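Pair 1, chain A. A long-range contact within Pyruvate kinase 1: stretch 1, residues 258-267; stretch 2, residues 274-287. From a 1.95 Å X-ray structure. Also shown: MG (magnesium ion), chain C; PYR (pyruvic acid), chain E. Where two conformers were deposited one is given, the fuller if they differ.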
# COMPACT_ATOMS: atom_id res chain seq x y z
N GLY A 258 -27.87 14.55 -5.52
CA GLY A 258 -27.75 13.13 -5.13
C GLY A 258 -28.23 12.24 -6.25
O GLY A 258 -28.67 12.74 -7.30
N ILE A 259 -28.06 10.92 -6.08
CA ILE A 259 -28.33 9.98 -7.17
C ILE A 259 -29.17 8.82 -6.61
O ILE A 259 -28.96 8.41 -5.49
CB ILE A 259 -27.01 9.41 -7.73
CG1 ILE A 259 -26.17 10.53 -8.35
CG2 ILE A 259 -27.29 8.27 -8.71
CD1 ILE A 259 -26.82 11.14 -9.61
N MET A 260 -30.11 8.31 -7.40
CA MET A 260 -30.68 7.00 -7.09
C MET A 260 -30.31 6.00 -8.16
O MET A 260 -30.45 6.27 -9.33
CB MET A 260 -32.22 7.09 -6.97
CG MET A 260 -32.84 5.72 -6.76
SD MET A 260 -34.61 5.66 -7.06
CE MET A 260 -35.19 6.89 -5.89
N VAL A 261 -29.83 4.84 -7.74
CA VAL A 261 -29.63 3.75 -8.66
C VAL A 261 -30.95 3.02 -8.84
O VAL A 261 -31.39 2.30 -7.94
CB VAL A 261 -28.53 2.77 -8.14
CG1 VAL A 261 -28.30 1.63 -9.14
CG2 VAL A 261 -27.23 3.53 -7.88
N ALA A 262 -31.67 3.35 -9.91
CA ALA A 262 -33.06 2.95 -10.04
C ALA A 262 -33.12 1.60 -10.78
O ALA A 262 -33.21 1.56 -12.00
CB ALA A 262 -33.85 4.01 -10.79
N ARG A 263 -32.86 0.53 -10.04
CA ARG A 263 -32.48 -0.75 -10.63
C ARG A 263 -33.59 -1.42 -11.44
O ARG A 263 -33.30 -2.29 -12.25
CB ARG A 263 -31.96 -1.70 -9.57
CG ARG A 263 -30.66 -1.20 -8.95
CD ARG A 263 -30.09 -2.24 -8.02
NE ARG A 263 -31.09 -2.74 -7.06
CZ ARG A 263 -30.82 -3.65 -6.14
NH1 ARG A 263 -29.59 -4.14 -6.06
NH2 ARG A 263 -31.79 -4.19 -5.41
N GLY A 264 -34.84 -1.04 -11.20
CA GLY A 264 -35.98 -1.64 -11.90
C GLY A 264 -35.91 -1.33 -13.38
O GLY A 264 -35.66 -2.22 -14.21
N ASP A 265 -36.01 -0.04 -13.70
CA ASP A 265 -35.89 0.39 -15.09
C ASP A 265 -34.49 0.10 -15.66
O ASP A 265 -34.32 -0.28 -16.83
CB ASP A 265 -36.25 1.88 -15.20
CG ASP A 265 -37.78 2.10 -15.24
OD1 ASP A 265 -38.33 2.88 -14.41
OD2 ASP A 265 -38.44 1.36 -16.01
N LEU A 266 -33.47 0.29 -14.84
CA LEU A 266 -32.11 0.11 -15.32
C LEU A 266 -31.91 -1.31 -15.85
O LEU A 266 -31.24 -1.51 -16.88
CB LEU A 266 -31.08 0.42 -14.22
CG LEU A 266 -29.62 0.48 -14.62
CD1 LEU A 266 -29.42 1.50 -15.75
CD2 LEU A 266 -28.76 0.86 -13.41
N GLY A 267 -32.42 -2.31 -15.11
CA GLY A 267 -32.21 -3.72 -15.45
C GLY A 267 -33.12 -4.21 -16.58
O GLY A 267 -33.03 -5.36 -17.01
N LYS A 274 -25.49 -6.62 -15.85
CA LYS A 274 -24.65 -5.42 -15.82
C LYS A 274 -25.09 -4.40 -14.77
O LYS A 274 -24.37 -3.46 -14.48
CB LYS A 274 -24.57 -4.76 -17.18
CG LYS A 274 -23.66 -5.54 -18.12
CD LYS A 274 -23.44 -4.84 -19.44
CE LYS A 274 -22.64 -5.73 -20.40
NZ LYS A 274 -21.24 -5.94 -19.92
N VAL A 275 -26.29 -4.58 -14.23
CA VAL A 275 -26.75 -3.67 -13.16
C VAL A 275 -25.80 -3.67 -11.95
O VAL A 275 -25.55 -2.62 -11.37
CB VAL A 275 -28.19 -4.00 -12.71
CG1 VAL A 275 -28.59 -3.11 -11.52
CG2 VAL A 275 -29.15 -3.77 -13.87
N CYS A 276 -25.23 -4.81 -11.61
CA CYS A 276 -24.28 -4.86 -10.49
C CYS A 276 -23.06 -3.99 -10.72
O CYS A 276 -22.55 -3.37 -9.78
CB CYS A 276 -23.86 -6.29 -10.20
SG CYS A 276 -25.28 -7.39 -10.04
N VAL A 277 -22.61 -3.94 -11.97
CA VAL A 277 -21.44 -3.17 -12.33
C VAL A 277 -21.78 -1.67 -12.31
O VAL A 277 -21.07 -0.88 -11.69
CB VAL A 277 -20.96 -3.57 -13.74
CG1 VAL A 277 -19.77 -2.71 -14.16
CG2 VAL A 277 -20.62 -5.07 -13.79
N ALA A 278 -22.91 -1.29 -12.92
CA ALA A 278 -23.40 0.09 -12.82
C ALA A 278 -23.54 0.52 -11.36
O ALA A 278 -23.11 1.62 -10.98
CB ALA A 278 -24.74 0.23 -13.54
N GLN A 279 -24.13 -0.34 -10.55
CA GLN A 279 -24.40 0.01 -9.16
C GLN A 279 -23.08 0.34 -8.43
O GLN A 279 -22.95 1.37 -7.75
CB GLN A 279 -25.08 -1.17 -8.44
CG GLN A 279 -25.25 -0.95 -6.94
CD GLN A 279 -26.12 -2.01 -6.29
OE1 GLN A 279 -27.12 -2.46 -6.89
NE2 GLN A 279 -25.80 -2.38 -5.04
N MET A 280 -22.11 -0.56 -8.54
CA MET A 280 -20.85 -0.36 -7.85
C MET A 280 -20.18 0.93 -8.30
O MET A 280 -19.59 1.64 -7.51
CB MET A 280 -19.90 -1.53 -8.12
CG MET A 280 -20.31 -2.82 -7.41
SD MET A 280 -19.36 -4.20 -8.08
CE MET A 280 -17.83 -3.97 -7.21
N CYS A 281 -20.15 1.13 -9.61
CA CYS A 281 -19.51 2.31 -10.19
C CYS A 281 -20.19 3.62 -9.75
O CYS A 281 -19.53 4.51 -9.24
CB CYS A 281 -19.54 2.20 -11.71
SG CYS A 281 -18.90 3.68 -12.51
N ILE A 282 -21.52 3.66 -9.81
CA ILE A 282 -22.27 4.86 -9.46
C ILE A 282 -22.17 5.16 -7.95
O ILE A 282 -21.92 6.31 -7.55
CB ILE A 282 -23.74 4.72 -9.87
CG1 ILE A 282 -23.87 4.74 -11.40
CG2 ILE A 282 -24.59 5.80 -9.24
CD1 ILE A 282 -25.23 4.23 -11.87
N ILE A 283 -22.29 4.14 -7.12
CA ILE A 283 -22.17 4.39 -5.69
C ILE A 283 -20.80 4.95 -5.34
O ILE A 283 -20.68 5.97 -4.61
CB ILE A 283 -22.49 3.13 -4.85
CG1 ILE A 283 -24.00 2.81 -4.95
CG2 ILE A 283 -22.07 3.38 -3.40
CD1 ILE A 283 -24.38 1.42 -4.36
N SER A 284 -19.75 4.32 -5.87
CA SER A 284 -18.38 4.78 -5.59
C SER A 284 -18.14 6.19 -6.11
O SER A 284 -17.53 7.00 -5.43
CB SER A 284 -17.36 3.80 -6.14
OG SER A 284 -17.44 2.57 -5.39
N LYS A 285 -18.65 6.50 -7.29
CA LYS A 285 -18.51 7.85 -7.81
C LYS A 285 -19.21 8.87 -6.91
O LYS A 285 -18.68 9.97 -6.70
CB LYS A 285 -19.06 7.95 -9.26
CG LYS A 285 -18.10 7.38 -10.32
CD LYS A 285 -18.73 7.47 -11.71
CE LYS A 285 -17.77 7.02 -12.81
NZ LYS A 285 -16.71 8.03 -13.05
N CYS A 286 -20.40 8.54 -6.41
CA CYS A 286 -21.08 9.43 -5.45
C CYS A 286 -20.31 9.60 -4.14
O CYS A 286 -20.28 10.69 -3.58
CB CYS A 286 -22.51 8.94 -5.16
SG CYS A 286 -23.62 9.17 -6.58
N ASN A 287 -19.76 8.50 -3.62
CA ASN A 287 -18.91 8.56 -2.43
C ASN A 287 -17.73 9.51 -2.65
O ASN A 287 -17.34 10.27 -1.74
CB ASN A 287 -18.36 7.17 -2.07
CG ASN A 287 -19.44 6.19 -1.59
OD1 ASN A 287 -19.16 5.00 -1.49
ND2 ASN A 287 -20.66 6.66 -1.34
MG MG C . -37.91 3.64 -12.63
C PYR E . -36.87 1.94 -10.72
O PYR E . -36.23 1.09 -10.05
OXT PYR E . -36.90 1.85 -11.98
CA PYR E . -37.49 3.12 -10.04
O3 PYR E . -38.15 3.95 -10.69
CB PYR E . -37.20 3.37 -8.58
O HOH W 1 -38.80 5.60 -13.48
O HOH W 2 -39.94 3.02 -12.40

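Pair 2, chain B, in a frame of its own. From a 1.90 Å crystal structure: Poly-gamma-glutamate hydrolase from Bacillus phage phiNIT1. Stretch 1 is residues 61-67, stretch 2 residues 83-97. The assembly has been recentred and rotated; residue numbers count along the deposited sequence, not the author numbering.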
# COMPACT_ATOMS: atom_id res chain seq x y z
N GLY B 61 -0.29 13.20 -1.75
CA GLY B 61 0.18 12.84 -0.42
C GLY B 61 0.35 11.34 -0.34
O GLY B 61 -0.22 10.63 -1.16
N SER B 62 1.18 10.85 0.59
CA SER B 62 1.22 9.42 0.88
C SER B 62 -0.09 9.03 1.60
O SER B 62 -0.82 9.90 2.11
CB SER B 62 2.41 9.03 1.76
OG SER B 62 3.67 9.40 1.24
N LEU B 63 -0.37 7.73 1.60
CA LEU B 63 -1.60 7.14 2.12
C LEU B 63 -1.24 5.97 3.02
O LEU B 63 -0.31 5.21 2.74
CB LEU B 63 -2.47 6.64 0.95
CG LEU B 63 -3.71 5.74 1.13
CD1 LEU B 63 -4.72 5.92 -0.03
CD2 LEU B 63 -3.36 4.26 1.32
N TYR B 64 -2.00 5.82 4.11
CA TYR B 64 -1.96 4.59 4.90
C TYR B 64 -3.36 4.39 5.41
O TYR B 64 -3.95 5.36 5.87
CB TYR B 64 -1.03 4.74 6.10
CG TYR B 64 -1.16 3.59 7.08
CD1 TYR B 64 -2.14 3.61 8.08
CD2 TYR B 64 -0.33 2.50 7.00
CE1 TYR B 64 -2.26 2.59 8.96
CE2 TYR B 64 -0.43 1.46 7.90
CZ TYR B 64 -1.40 1.51 8.86
OH TYR B 64 -1.55 0.49 9.74
N LEU B 65 -3.86 3.14 5.35
CA LEU B 65 -5.19 2.79 5.88
C LEU B 65 -5.20 1.44 6.56
O LEU B 65 -4.89 0.43 5.93
CB LEU B 65 -6.19 2.68 4.73
CG LEU B 65 -6.50 3.83 3.81
CD1 LEU B 65 -7.37 3.28 2.73
CD2 LEU B 65 -7.22 4.95 4.59
N PHE B 66 -5.56 1.41 7.84
CA PHE B 66 -5.81 0.13 8.53
C PHE B 66 -7.30 -0.04 8.47
O PHE B 66 -8.03 0.76 9.07
CB PHE B 66 -5.31 0.15 9.99
CG PHE B 66 -5.47 -1.17 10.70
CD1 PHE B 66 -6.65 -1.46 11.40
CD2 PHE B 66 -4.43 -2.11 10.73
CE1 PHE B 66 -6.82 -2.68 12.06
CE2 PHE B 66 -4.60 -3.32 11.39
CZ PHE B 66 -5.80 -3.61 12.06
N GLN B 67 -7.76 -1.04 7.70
CA GLN B 67 -9.17 -1.11 7.29
C GLN B 67 -9.89 -2.30 7.91
O GLN B 67 -9.39 -3.42 7.79
CB GLN B 67 -9.27 -1.27 5.76
CG GLN B 67 -8.84 -0.05 4.91
CD GLN B 67 -9.43 -0.10 3.50
OE1 GLN B 67 -10.28 0.71 3.16
NE2 GLN B 67 -9.03 -1.08 2.72
N HIS B 83 -2.93 4.36 21.21
CA HIS B 83 -2.48 2.97 21.47
C HIS B 83 -2.13 2.26 20.17
O HIS B 83 -1.71 1.09 20.14
CB HIS B 83 -3.57 2.17 22.20
CG HIS B 83 -3.83 2.66 23.59
ND1 HIS B 83 -4.64 1.98 24.47
CD2 HIS B 83 -3.37 3.74 24.26
CE1 HIS B 83 -4.68 2.63 25.62
NE2 HIS B 83 -3.91 3.70 25.52
N PHE B 84 -2.29 3.01 19.09
CA PHE B 84 -2.26 2.40 17.77
C PHE B 84 -0.82 2.34 17.36
O PHE B 84 -0.13 3.36 17.23
CB PHE B 84 -3.11 3.16 16.76
CG PHE B 84 -3.16 2.50 15.40
CD1 PHE B 84 -2.19 2.79 14.45
CD2 PHE B 84 -4.17 1.61 15.08
CE1 PHE B 84 -2.22 2.20 13.21
CE2 PHE B 84 -4.21 1.01 13.83
CZ PHE B 84 -3.26 1.33 12.90
N ASP B 85 -0.39 1.11 17.17
CA ASP B 85 1.03 0.84 17.05
C ASP B 85 1.36 -0.09 15.87
O ASP B 85 2.41 -0.69 15.85
CB ASP B 85 1.58 0.30 18.39
CG ASP B 85 1.17 -1.14 18.68
OD1 ASP B 85 0.11 -1.57 18.22
OD2 ASP B 85 1.90 -1.84 19.41
N GLU B 86 0.48 -0.17 14.87
CA GLU B 86 0.76 -1.03 13.73
C GLU B 86 2.15 -0.65 13.20
O GLU B 86 2.41 0.53 12.89
CB GLU B 86 -0.35 -0.89 12.69
CG GLU B 86 -0.39 -1.96 11.62
CD GLU B 86 0.66 -1.71 10.59
OE1 GLU B 86 0.67 -0.60 10.03
OE2 GLU B 86 1.54 -2.59 10.41
N PRO B 87 3.07 -1.63 13.11
CA PRO B 87 4.43 -1.22 12.81
C PRO B 87 4.64 -0.49 11.47
O PRO B 87 5.50 0.38 11.36
CB PRO B 87 5.22 -2.55 12.86
CG PRO B 87 4.21 -3.58 12.70
CD PRO B 87 3.03 -3.05 13.47
N MET B 88 3.84 -0.83 10.46
CA MET B 88 4.05 -0.18 9.18
C MET B 88 3.63 1.29 9.23
O MET B 88 4.34 2.14 8.69
CB MET B 88 3.39 -0.95 8.05
CG MET B 88 4.08 -2.26 7.78
SD MET B 88 3.52 -2.88 6.21
CE MET B 88 1.80 -3.19 6.61
N ALA B 89 2.50 1.56 9.91
CA ALA B 89 2.02 2.89 10.24
C ALA B 89 3.09 3.76 10.93
O ALA B 89 3.41 4.84 10.45
CB ALA B 89 0.77 2.79 11.15
N VAL B 90 3.66 3.25 12.02
CA VAL B 90 4.71 3.90 12.78
C VAL B 90 5.95 4.17 11.94
O VAL B 90 6.60 5.20 12.10
CB VAL B 90 5.12 3.03 13.99
CG1 VAL B 90 6.18 3.71 14.83
CG2 VAL B 90 3.90 2.67 14.84
N CYS B 91 6.29 3.23 11.06
CA CYS B 91 7.40 3.45 10.15
C CYS B 91 7.01 4.60 9.19
O CYS B 91 7.74 5.55 9.03
CB CYS B 91 7.77 2.15 9.44
SG CYS B 91 9.29 2.21 8.51
N MET B 92 5.84 4.52 8.58
CA MET B 92 5.37 5.57 7.67
C MET B 92 5.33 6.94 8.36
O MET B 92 5.92 7.90 7.87
CB MET B 92 3.99 5.22 7.10
CG MET B 92 4.05 4.15 6.05
SD MET B 92 4.80 4.82 4.54
CE MET B 92 3.51 5.86 3.90
N LEU B 93 4.70 7.02 9.52
CA LEU B 93 4.62 8.33 10.20
C LEU B 93 5.99 8.98 10.34
O LEU B 93 6.14 10.17 10.02
CB LEU B 93 3.90 8.23 11.55
CG LEU B 93 2.37 8.45 11.48
CD1 LEU B 93 2.12 9.90 11.26
CD2 LEU B 93 1.71 7.62 10.37
N SER B 94 6.98 8.20 10.77
CA SER B 94 8.32 8.68 11.06
C SER B 94 9.07 9.17 9.84
O SER B 94 10.10 9.86 9.97
CB SER B 94 9.16 7.58 11.72
OG SER B 94 9.51 6.62 10.72
N LYS B 95 8.58 8.77 8.66
CA LYS B 95 9.19 9.13 7.37
C LYS B 95 8.55 10.37 6.72
O LYS B 95 8.91 10.79 5.60
CB LYS B 95 9.15 7.92 6.43
CG LYS B 95 9.85 6.66 6.94
CD LYS B 95 11.30 6.92 7.32
CE LYS B 95 12.10 5.62 7.42
NZ LYS B 95 11.34 4.53 8.10
N HIS B 96 7.61 10.98 7.43
CA HIS B 96 6.95 12.18 6.93
C HIS B 96 7.00 13.32 7.93
O HIS B 96 6.75 13.14 9.12
CB HIS B 96 5.49 11.90 6.60
CG HIS B 96 5.30 10.87 5.55
ND1 HIS B 96 5.40 9.52 5.82
CD2 HIS B 96 5.04 10.97 4.23
CE1 HIS B 96 5.20 8.84 4.70
NE2 HIS B 96 4.99 9.70 3.72
N THR B 97 7.28 14.51 7.41
CA THR B 97 7.25 15.71 8.23
C THR B 97 5.91 15.94 8.90
O THR B 97 5.86 16.23 10.09
CB THR B 97 7.57 16.95 7.41
OG1 THR B 97 8.75 16.68 6.66
CG2 THR B 97 7.79 18.20 8.35

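Both pairs set a strand against a helix that runs nearly antiparallel to it. In pair 1 the axes of strand and helix approach to 9.3 Å at 169° between N-to-C directions; in pair 2 the values are 9.5 Å and 159°. Superposing N, CA and C of 14 central residues gives an RMSD of 1.0 Å. The segment G258(A) to G264(A) falls on G61(B) to Q67(B); in pair 1 its last two residues, R263(A) and G264(A), already belong to a helix. The helical segment C276(A) to K285(A) falls on E86(B) to K95(B), where E86(B) is the N-cap. CA atoms lie 0.3 Å apart for V277(A) and P87(B), for Q279(A) and A89(B), and for G264(A) and Q67(B).

I259(A) and V261(A) point CA-to-CB toward the helix, as do S62(B) and Y64(B), with M260(A) and L63(B) between them pointing away; R263(A), in the helix that follows the strand of pair 1, also points toward it, like its match F66(B).

The central match, V261(A) with Y64(B), faces Q279(A) in pair 1 and A89(B) in pair 2, with CA-CA distances across the contact of 6.4 and 6.9 Å. Pair 1 uses a small branched residue here: V261(A) CG1 lies 4.2 Å from Q279(A) CA, and V261(A) CG2 lies 3.7 Å from I282(A) CG2. Pair 2 fits a large ring against a small helix residue. A89(B) CB sits over one face of the Y64(B) ring, 3.4 Å from Y64(B) CZ, and the ring reaches on until Y64(B) OH donates a very short hydrogen bond to E86(B) OE1, 2.5 Å away. That same OE1 of E86(B) accepts from A89(B) N at 2.8 Å, so the N-cap side chain ties strand and helix start together.

Two residues further along the chain, R263(A) places its CG 3.8 Å from V275(A) CG1 and extends its NH1 to donate to Q279(A) OE1 at 3.1 Å, an acceptor near the guanidinium plane. Its match, F66(B), is aromatic: the edge of F84(B) points toward its face, with centroids 5.7 Å apart and planes at 80°.

At the other end, S62(B) keeps an apolar contact like that of I259(A) and adds a hydrogen bond. The closest approach of I259(A) to I282(A) is CG2 to CG2, 3.7 Å, and to C286(A) it is I259(A) CG1 to C286(A) SG, 3.4 Å. S62(B) also meets the residue matching I282(A), with its CB 4.0 Å from M92(B) CE, but its OG shares a 2.8 Å hydrogen bond with H96(B) NE2. H96(B) ND1 donates to M92(B) O at 2.7 Å, bracing the imidazole against the helix. The buried areas are 462 Å² in pair 1 and 381 Å² in pair 2.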